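Local atomic coordinates of alpha-fucosidase (Bifidobacterium bifidum, PDB entry 2EAB), a protein that probably hydrolyses alpha-1,2-linked L-fucosyl bonds in glycans, releasing fucose, this chain being the catalytic part of a longer, calcium-binding, probably membrane-anchored protein. Residues Tyr358-Glu372 against Thr740-Ala752. Numbering follows the deposited sequence.
Sequences YQRGSATTAQKRELE and TTYQLVELQLKNA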
ATOM      1  N   TYR A 358     -17.694 -15.427  12.750  1.00 10.84           N
ATOM      2  CA  TYR A 358     -17.342 -15.621  11.347  1.00 10.79           C
ATOM      3  C   TYR A 358     -16.415 -16.830  11.197  1.00 11.11           C
ATOM      4  O   TYR A 358     -16.620 -17.669  10.323  1.00 11.40           O
ATOM      5  CB  TYR A 358     -16.681 -14.358  10.802  1.00 10.77           C
ATOM      6  CG  TYR A 358     -16.644 -14.231   9.294  1.00 10.16           C
ATOM      7  CD1 TYR A 358     -17.586 -13.451   8.618  1.00 10.44           C
ATOM      8  CD2 TYR A 358     -15.646 -14.851   8.543  1.00 10.38           C
ATOM      9  CE1 TYR A 358     -17.542 -13.307   7.233  1.00 10.34           C
ATOM     10  CE2 TYR A 358     -15.597 -14.720   7.161  1.00 10.16           C
ATOM     11  CZ  TYR A 358     -16.545 -13.949   6.514  1.00 10.32           C
ATOM     12  OH  TYR A 358     -16.482 -13.823   5.147  1.00 10.13           O
ATOM     13  N   GLN A 359     -15.413 -16.919  12.072  1.00 11.53           N
ATOM     14  CA  GLN A 359     -14.450 -18.025  12.061  1.00 12.08           C
ATOM     15  C   GLN A 359     -15.103 -19.375  12.357  1.00 12.93           C
ATOM     16  O   GLN A 359     -14.735 -20.390  11.769  1.00 13.17           O
ATOM     17  CB  GLN A 359     -13.321 -17.771  13.066  1.00 11.87           C
ATOM     18  CG  GLN A 359     -12.370 -16.653  12.656  1.00 10.97           C
ATOM     19  CD  GLN A 359     -11.424 -16.223  13.765  1.00 11.70           C
ATOM     20  OE1 GLN A 359     -11.774 -16.234  14.948  1.00 12.06           O
ATOM     21  NE2 GLN A 359     -10.219 -15.811  13.379  1.00 12.71           N
ATOM     22  N   ARG A 360     -16.071 -19.370  13.272  1.00 13.69           N
ATOM     23  CA  ARG A 360     -16.733 -20.601  13.708  1.00 15.17           C
ATOM     24  C   ARG A 360     -17.887 -21.013  12.793  1.00 15.25           C
ATOM     25  O   ARG A 360     -18.383 -22.141  12.880  1.00 15.67           O
ATOM     26  CB  ARG A 360     -17.210 -20.464  15.157  1.00 15.15           C
ATOM     27  CG  ARG A 360     -16.071 -20.412  16.170  1.00 16.73           C
ATOM     28  CD  ARG A 360     -16.569 -20.167  17.588  1.00 17.28           C
ATOM     29  NE  ARG A 360     -17.401 -21.264  18.086  1.00 21.59           N
ATOM     30  CZ  ARG A 360     -16.936 -22.358  18.685  1.00 22.91           C
ATOM     31  NH1 ARG A 360     -15.632 -22.526  18.869  1.00 23.83           N
ATOM     32  NH2 ARG A 360     -17.782 -23.291  19.100  1.00 23.86           N
ATOM     33  N   GLY A 361     -18.304 -20.101  11.919  1.00 15.23           N
ATOM     34  CA  GLY A 361     -19.393 -20.364  10.983  1.00 15.53           C
ATOM     35  C   GLY A 361     -20.770 -20.182  11.592  1.00 15.61           C
ATOM     36  O   GLY A 361     -21.751 -20.731  11.086  1.00 15.93           O
ATOM     37  N   SER A 362     -20.846 -19.413  12.674  1.00 15.27           N
ATOM     38  CA  SER A 362     -22.118 -19.147  13.349  1.00 15.40           C
ATOM     39  C   SER A 362     -22.636 -17.730  13.084  1.00 15.03           C
ATOM     40  O   SER A 362     -23.700 -17.347  13.581  1.00 15.68           O
ATOM     41  CB  SER A 362     -21.992 -19.400  14.854  1.00 15.53           C
ATOM     42  OG  SER A 362     -21.069 -18.504  15.449  1.00 16.26           O
ATOM     43  N   ALA A 363     -21.886 -16.954  12.302  1.00 14.51           N
ATOM     44  CA  ALA A 363     -22.318 -15.613  11.920  1.00 13.87           C
ATOM     45  C   ALA A 363     -23.499 -15.692  10.956  1.00 13.68           C
ATOM     46  O   ALA A 363     -23.489 -16.483  10.010  1.00 13.87           O
ATOM     47  CB  ALA A 363     -21.168 -14.834  11.292  1.00 13.93           C
ATOM     48  N   THR A 364     -24.513 -14.867  11.210  1.00 13.25           N
ATOM     49  CA  THR A 364     -25.658 -14.742  10.310  1.00 13.18           C
ATOM     50  C   THR A 364     -25.212 -14.040   9.032  1.00 12.83           C
ATOM     51  O   THR A 364     -24.121 -13.462   8.980  1.00 12.48           O
ATOM     52  CB  THR A 364     -26.777 -13.896  10.934  1.00 13.33           C
ATOM     53  OG1 THR A 364     -26.300 -12.559  11.125  1.00 13.43           O
ATOM     54  CG2 THR A 364     -27.244 -14.481  12.270  1.00 13.84           C
ATOM     55  N   THR A 365     -26.061 -14.067   8.009  1.00 12.68           N
ATOM     56  CA  THR A 365     -25.762 -13.371   6.757  1.00 12.60           C
ATOM     57  C   THR A 365     -25.445 -11.894   7.004  1.00 12.12           C
ATOM     58  O   THR A 365     -24.433 -11.385   6.509  1.00 11.83           O
ATOM     59  CB  THR A 365     -26.907 -13.530   5.734  1.00 12.73           C
ATOM     60  OG1 THR A 365     -27.088 -14.924   5.458  1.00 13.85           O
ATOM     61  CG2 THR A 365     -26.588 -12.800   4.430  1.00 13.35           C
ATOM     62  N   ALA A 366     -26.286 -11.218   7.785  1.00 11.87           N
ATOM     63  CA  ALA A 366     -26.071  -9.805   8.106  1.00 11.34           C
ATOM     64  C   ALA A 366     -24.723  -9.580   8.796  1.00 11.03           C
ATOM     65  O   ALA A 366     -24.027  -8.597   8.516  1.00 10.70           O
ATOM     66  CB  ALA A 366     -27.206  -9.276   8.970  1.00 11.47           C
ATOM     67  N   GLN A 367     -24.361 -10.497   9.689  1.00 10.71           N
ATOM     68  CA  GLN A 367     -23.084 -10.433  10.402  1.00 10.73           C
ATOM     69  C   GLN A 367     -21.885 -10.693   9.495  1.00 10.35           C
ATOM     70  O   GLN A 367     -20.853 -10.022   9.621  1.00 10.21           O
ATOM     71  CB  GLN A 367     -23.090 -11.390  11.590  1.00 10.98           C
ATOM     72  CG  GLN A 367     -23.954 -10.897  12.742  1.00 12.27           C
ATOM     73  CD  GLN A 367     -24.191 -11.949  13.810  1.00 13.07           C
ATOM     74  OE1 GLN A 367     -23.926 -13.132  13.608  1.00 13.29           O
ATOM     75  NE2 GLN A 367     -24.708 -11.516  14.957  1.00 15.06           N
ATOM     76  N   LYS A 368     -22.013 -11.652   8.582  1.00 10.00           N
ATOM     77  CA  LYS A 368     -20.972 -11.870   7.573  1.00 10.03           C
ATOM     78  C   LYS A 368     -20.764 -10.609   6.739  1.00  9.76           C
ATOM     79  O   LYS A 368     -19.630 -10.192   6.505  1.00  9.66           O
ATOM     80  CB  LYS A 368     -21.296 -13.056   6.661  1.00 10.16           C
ATOM     81  CG  LYS A 368     -21.158 -14.421   7.328  1.00 10.17           C
ATOM     82  CD  LYS A 368     -21.236 -15.551   6.314  1.00 10.75           C
ATOM     83  CE  LYS A 368     -19.956 -15.661   5.485  1.00 11.04           C
ATOM     84  NZ  LYS A 368     -20.093 -16.639   4.378  1.00 11.62           N
ATOM     85  N   ARG A 369     -21.858  -9.992   6.304  1.00  9.75           N
ATOM     86  CA  ARG A 369     -21.762  -8.751   5.544  1.00  9.84           C
ATOM     87  C   ARG A 369     -21.178  -7.619   6.386  1.00  9.74           C
ATOM     88  O   ARG A 369     -20.450  -6.774   5.863  1.00  9.38           O
ATOM     89  CB  ARG A 369     -23.117  -8.360   4.946  1.00 10.29           C
ATOM     90  CG  ARG A 369     -23.750  -9.417   4.028  1.00 11.23           C
ATOM     91  CD  ARG A 369     -22.852  -9.857   2.862  1.00 13.84           C
ATOM     92  NE  ARG A 369     -23.396 -11.059   2.223  1.00 17.36           N
ATOM     93  CZ  ARG A 369     -22.886 -12.287   2.324  1.00 17.33           C
ATOM     94  NH1 ARG A 369     -21.777 -12.521   3.015  1.00 16.27           N
ATOM     95  NH2 ARG A 369     -23.482 -13.296   1.708  1.00 18.83           N
ATOM     96  N   GLU A 370     -21.476  -7.606   7.685  1.00  9.44           N
ATOM     97  CA  GLU A 370     -20.860  -6.623   8.579  1.00  9.65           C
ATOM     98  C   GLU A 370     -19.338  -6.753   8.612  1.00  9.19           C
ATOM     99  O   GLU A 370     -18.634  -5.760   8.434  1.00  9.10           O
ATOM    100  CB  GLU A 370     -21.437  -6.679   9.997  1.00  9.60           C
ATOM    101  CG  GLU A 370     -20.778  -5.656  10.933  1.00 10.16           C
ATOM    102  CD  GLU A 370     -21.378  -5.602  12.327  1.00 10.39           C
ATOM    103  OE1 GLU A 370     -22.383  -6.300  12.588  1.00 11.91           O
ATOM    104  OE2 GLU A 370     -20.834  -4.854  13.166  1.00 11.24           O
ATOM    105  N   LEU A 371     -18.833  -7.964   8.831  1.00  8.93           N
ATOM    106  CA  LEU A 371     -17.381  -8.148   8.893  1.00  8.93           C
ATOM    107  C   LEU A 371     -16.712  -7.845   7.551  1.00  8.55           C
ATOM    108  O   LEU A 371     -15.679  -7.174   7.502  1.00  8.61           O
ATOM    109  CB  LEU A 371     -16.999  -9.547   9.391  1.00  9.19           C
ATOM    110  CG  LEU A 371     -15.508  -9.716   9.721  1.00  9.70           C
ATOM    111  CD1 LEU A 371     -15.061  -8.763  10.826  1.00 11.07           C
ATOM    112  CD2 LEU A 371     -15.170 -11.147  10.091  1.00 10.00           C
ATOM    113  N   GLU A 372     -17.316  -8.314   6.464  1.00  8.44           N
ATOM    114  CA  GLU A 372     -16.764  -8.089   5.129  1.00  8.27           C
ATOM    115  C   GLU A 372     -16.704  -6.600   4.782  1.00  8.29           C
ATOM    116  O   GLU A 372     -15.677  -6.107   4.299  1.00  8.59           O
ATOM    117  CB  GLU A 372     -17.558  -8.886   4.089  1.00  8.46           C
ATOM    118  CG  GLU A 372     -17.366 -10.393   4.247  1.00  8.72           C
ATOM    119  CD  GLU A 372     -18.503 -11.236   3.694  1.00  9.08           C
ATOM    120  OE1 GLU A 372     -19.373 -10.707   2.961  1.00 10.05           O
ATOM    121  OE2 GLU A 372     -18.517 -12.450   4.000  1.00  9.43           O
ATOM    122  N   THR A 740     -15.043 -17.661  -6.537  1.00  8.66           N
ATOM    123  CA  THR A 740     -13.725 -18.010  -6.016  1.00  8.68           C
ATOM    124  C   THR A 740     -13.097 -16.810  -5.307  1.00  8.56           C
ATOM    125  O   THR A 740     -12.493 -16.960  -4.242  1.00  8.57           O
ATOM    126  CB  THR A 740     -12.802 -18.562  -7.116  1.00  8.79           C
ATOM    127  OG1 THR A 740     -13.419 -19.716  -7.694  1.00  9.48           O
ATOM    128  CG2 THR A 740     -11.455 -18.971  -6.540  1.00  9.18           C
ATOM    129  N   THR A 741     -13.252 -15.619  -5.888  1.00  8.36           N
ATOM    130  CA  THR A 741     -12.721 -14.396  -5.287  1.00  8.32           C
ATOM    131  C   THR A 741     -13.310 -14.186  -3.898  1.00  8.57           C
ATOM    132  O   THR A 741     -12.577 -13.928  -2.935  1.00  8.48           O
ATOM    133  CB  THR A 741     -12.996 -13.157  -6.160  1.00  8.32           C
ATOM    134  OG1 THR A 741     -12.487 -13.377  -7.477  1.00  8.04           O
ATOM    135  CG2 THR A 741     -12.306 -11.935  -5.580  1.00  8.60           C
ATOM    136  N   TYR A 742     -14.633 -14.304  -3.797  1.00  8.57           N
ATOM    137  CA  TYR A 742     -15.305 -14.167  -2.515  1.00  8.52           C
ATOM    138  C   TYR A 742     -14.835 -15.211  -1.499  1.00  8.50           C
ATOM    139  O   TYR A 742     -14.644 -14.904  -0.323  1.00  8.85           O
ATOM    140  CB  TYR A 742     -16.830 -14.230  -2.667  1.00  9.10           C
ATOM    141  CG  TYR A 742     -17.504 -14.272  -1.328  1.00  9.62           C
ATOM    142  CD1 TYR A 742     -17.550 -13.138  -0.522  1.00 10.21           C
ATOM    143  CD2 TYR A 742     -18.032 -15.460  -0.832  1.00 10.31           C
ATOM    144  CE1 TYR A 742     -18.132 -13.174   0.735  1.00 10.08           C
ATOM    145  CE2 TYR A 742     -18.621 -15.509   0.422  1.00 11.32           C
ATOM    146  CZ  TYR A 742     -18.662 -14.365   1.202  1.00 10.38           C
ATOM    147  OH  TYR A 742     -19.231 -14.407   2.450  1.00 10.71           O
ATOM    148  N   GLN A 743     -14.657 -16.443  -1.961  1.00  8.40           N
ATOM    149  CA  GLN A 743     -14.175 -17.507  -1.084  1.00  8.92           C
ATOM    150  C   GLN A 743     -12.798 -17.171  -0.502  1.00  8.45           C
ATOM    151  O   GLN A 743     -12.499 -17.523   0.643  1.00  8.49           O
ATOM    152  CB  GLN A 743     -14.136 -18.838  -1.820  1.00  9.42           C
ATOM    153  CG  GLN A 743     -15.478 -19.512  -1.998  1.00 12.57           C
ATOM    154  CD  GLN A 743     -15.324 -20.857  -2.669  1.00 16.58           C
ATOM    155  OE1 GLN A 743     -15.512 -21.901  -2.047  1.00 19.85           O
ATOM    156  NE2 GLN A 743     -14.944 -20.842  -3.935  1.00 16.45           N
ATOM    157  N   LEU A 744     -11.970 -16.478  -1.286  1.00  8.23           N
ATOM    158  CA  LEU A 744     -10.668 -16.024  -0.802  1.00  8.42           C
ATOM    159  C   LEU A 744     -10.795 -14.890   0.215  1.00  8.44           C
ATOM    160  O   LEU A 744     -10.035 -14.843   1.180  1.00  8.50           O
ATOM    161  CB  LEU A 744      -9.743 -15.643  -1.963  1.00  8.63           C
ATOM    162  CG  LEU A 744      -9.271 -16.834  -2.804  1.00  8.74           C
ATOM    163  CD1 LEU A 744      -8.756 -16.344  -4.137  1.00 10.49           C
ATOM    164  CD2 LEU A 744      -8.209 -17.679  -2.089  1.00 10.72           C
ATOM    165  N   VAL A 745     -11.756 -13.987   0.010  1.00  8.31           N
ATOM    166  CA  VAL A 745     -12.065 -12.968   1.013  1.00  8.75           C
ATOM    167  C   VAL A 745     -12.476 -13.634   2.331  1.00  8.55           C
ATOM    168  O   VAL A 745     -11.990 -13.265   3.399  1.00  8.26           O
ATOM    169  CB  VAL A 745     -13.164 -11.988   0.530  1.00  8.74           C
ATOM    170  CG1 VAL A 745     -13.614 -11.071   1.663  1.00  9.88           C
ATOM    171  CG2 VAL A 745     -12.666 -11.156  -0.648  1.00  9.81           C
ATOM    172  N   GLU A 746     -13.347 -14.639   2.243  1.00  8.68           N
ATOM    173  CA  GLU A 746     -13.775 -15.404   3.416  1.00  9.11           C
ATOM    174  C   GLU A 746     -12.579 -15.993   4.144  1.00  8.81           C
ATOM    175  O   GLU A 746     -12.491 -15.924   5.371  1.00  9.00           O
ATOM    176  CB  GLU A 746     -14.678 -16.557   3.003  1.00  9.78           C
ATOM    177  CG  GLU A 746     -16.109 -16.220   2.710  1.00 11.91           C
ATOM    178  CD  GLU A 746     -16.923 -17.478   2.463  1.00 13.94           C
ATOM    179  OE1 GLU A 746     -16.498 -18.312   1.634  1.00 14.72           O
ATOM    180  OE2 GLU A 746     -17.982 -17.642   3.106  1.00 15.94           O
ATOM    181  N   LEU A 747     -11.667 -16.583   3.377  1.00  8.51           N
ATOM    182  CA  LEU A 747     -10.485 -17.205   3.958  1.00  8.69           C
ATOM    183  C   LEU A 747      -9.553 -16.189   4.606  1.00  8.34           C
ATOM    184  O   LEU A 747      -8.971 -16.476   5.654  1.00  8.37           O
ATOM    185  CB  LEU A 747      -9.750 -18.064   2.930  1.00  9.27           C
ATOM    186  CG  LEU A 747     -10.458 -19.372   2.546  1.00 10.06           C
ATOM    187  CD1 LEU A 747      -9.849 -19.985   1.293  1.00 11.23           C
ATOM    188  CD2 LEU A 747     -10.457 -20.375   3.701  1.00 11.88           C
ATOM    189  N   GLN A 748      -9.414 -15.006   4.003  1.00  8.05           N
ATOM    190  CA  GLN A 748      -8.625 -13.940   4.619  1.00  7.95           C
ATOM    191  C   GLN A 748      -9.217 -13.529   5.964  1.00  7.95           C
ATOM    192  O   GLN A 748      -8.495 -13.380   6.951  1.00  7.83           O
ATOM    193  CB  GLN A 748      -8.500 -12.718   3.707  1.00  7.85           C
ATOM    194  CG  GLN A 748      -7.632 -11.624   4.337  1.00  8.75           C
ATOM    195  CD  GLN A 748      -7.514 -10.372   3.496  1.00  8.24           C
ATOM    196  OE1 GLN A 748      -8.421 -10.023   2.744  1.00  8.78           O
ATOM    197  NE2 GLN A 748      -6.391  -9.674   3.636  1.00  8.79           N
ATOM    198  N   LEU A 749     -10.534 -13.357   6.005  1.00  8.06           N
ATOM    199  CA  LEU A 749     -11.198 -12.950   7.234  1.00  8.60           C
ATOM    200  C   LEU A 749     -11.073 -14.019   8.318  1.00  8.53           C
ATOM    201  O   LEU A 749     -10.898 -13.696   9.486  1.00  9.07           O
ATOM    202  CB  LEU A 749     -12.662 -12.575   6.970  1.00  8.65           C
ATOM    203  CG  LEU A 749     -12.910 -11.093   6.646  1.00  9.23           C
ATOM    204  CD1 LEU A 749     -12.008 -10.568   5.522  1.00  9.41           C
ATOM    205  CD2 LEU A 749     -14.363 -10.849   6.295  1.00  9.38           C
ATOM    206  N   LYS A 750     -11.130 -15.286   7.925  1.00  8.76           N
ATOM    207  CA  LYS A 750     -11.044 -16.387   8.889  1.00  9.25           C
ATOM    208  C   LYS A 750      -9.622 -16.669   9.378  1.00  9.25           C
ATOM    209  O   LYS A 750      -9.428 -17.090  10.523  1.00  9.41           O
ATOM    210  CB  LYS A 750     -11.641 -17.666   8.307  1.00  9.68           C
ATOM    211  CG  LYS A 750     -13.148 -17.627   8.159  1.00 10.51           C
ATOM    212  CD  LYS A 750     -13.662 -18.868   7.452  1.00 12.32           C
ATOM    213  CE  LYS A 750     -15.154 -18.765   7.219  1.00 13.81           C
ATOM    214  NZ  LYS A 750     -15.685 -19.967   6.530  1.00 14.73           N
ATOM    215  N   ASN A 751      -8.635 -16.426   8.518  1.00  9.16           N
ATOM    216  CA  ASN A 751      -7.276 -16.913   8.755  1.00  9.42           C
ATOM    217  C   ASN A 751      -6.169 -15.862   8.736  1.00  8.96           C
ATOM    218  O   ASN A 751      -5.001 -16.205   8.916  1.00  9.26           O
ATOM    219  CB  ASN A 751      -6.937 -18.011   7.743  1.00  9.90           C
ATOM    220  CG  ASN A 751      -7.865 -19.201   7.843  1.00 11.51           C
ATOM    221  OD1 ASN A 751      -7.888 -19.903   8.853  1.00 14.84           O
ATOM    222  ND2 ASN A 751      -8.640 -19.435   6.792  1.00 12.41           N
ATOM    223  N   ALA A 752      -6.517 -14.597   8.521  1.00  8.40           N
ATOM    224  CA  ALA A 752      -5.493 -13.559   8.369  1.00  7.77           C
ATOM    225  C   ALA A 752      -5.900 -12.199   8.938  1.00  7.65           C
ATOM    226  O   ALA A 752      -5.334 -11.165   8.565  1.00  7.40           O
ATOM    227  CB  ALA A 752      -5.054 -13.438   6.903  1.00  8.06           C
TER
HETATM  228  O   HOH W   1      -8.782 -14.159  11.195  1.00 10.33           O
HETATM  229  O   HOH W   2     -16.562 -21.097   9.237  1.00 46.01           O
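Tyr742 and Tyr358, from opposite segments, both donate hydrogen bonds through their hydroxyls to Glu372 OE2, an example of buried polar groups satisfying one another. Tyr742 OH meets Glu372 OE2 at 2.6 Å on the syn side of that oxygen, 29° out of the carboxylate plane, whereas Tyr358 OH takes the anti lone pair at 2.7 Å. The Tyr742 hydroxyl in turn accepts from Lys368 NZ (3.1 Å) and weakly from Arg369 NH1; a bend at chi3 (74°) in the Lys368 chain goes with NZ also reaching Glu746 OE2, a 2.7 Å salt bridge. Trp809 holds the other Glu372 oxygen. Replacing Glu372 with an alanine would probably leave both tyrosine hydroxyls without their shared acceptor and Arg369 without its salt-bridge mate. Beside this network, Leu749 lays CD2 over a face of the Tyr358 ring in a CH-pi contact and meets Leu371 tip to tip. Within the family 95 catalytic domain, helical segments 740-751 and 365-372 cross at 81°, their axes 11.3 Å apart at closest approach, while helix 351-360, closed by a Schellman motif at Gly361, brings Tyr358 and Gln359 against Leu749 and Lys750. The outer side is looser: NE2 of the exposed Gln359 donates to Lys750 O at 3.2 Å from above the carbonyl plane, and a water links Gln359 O to Lys750 NZ.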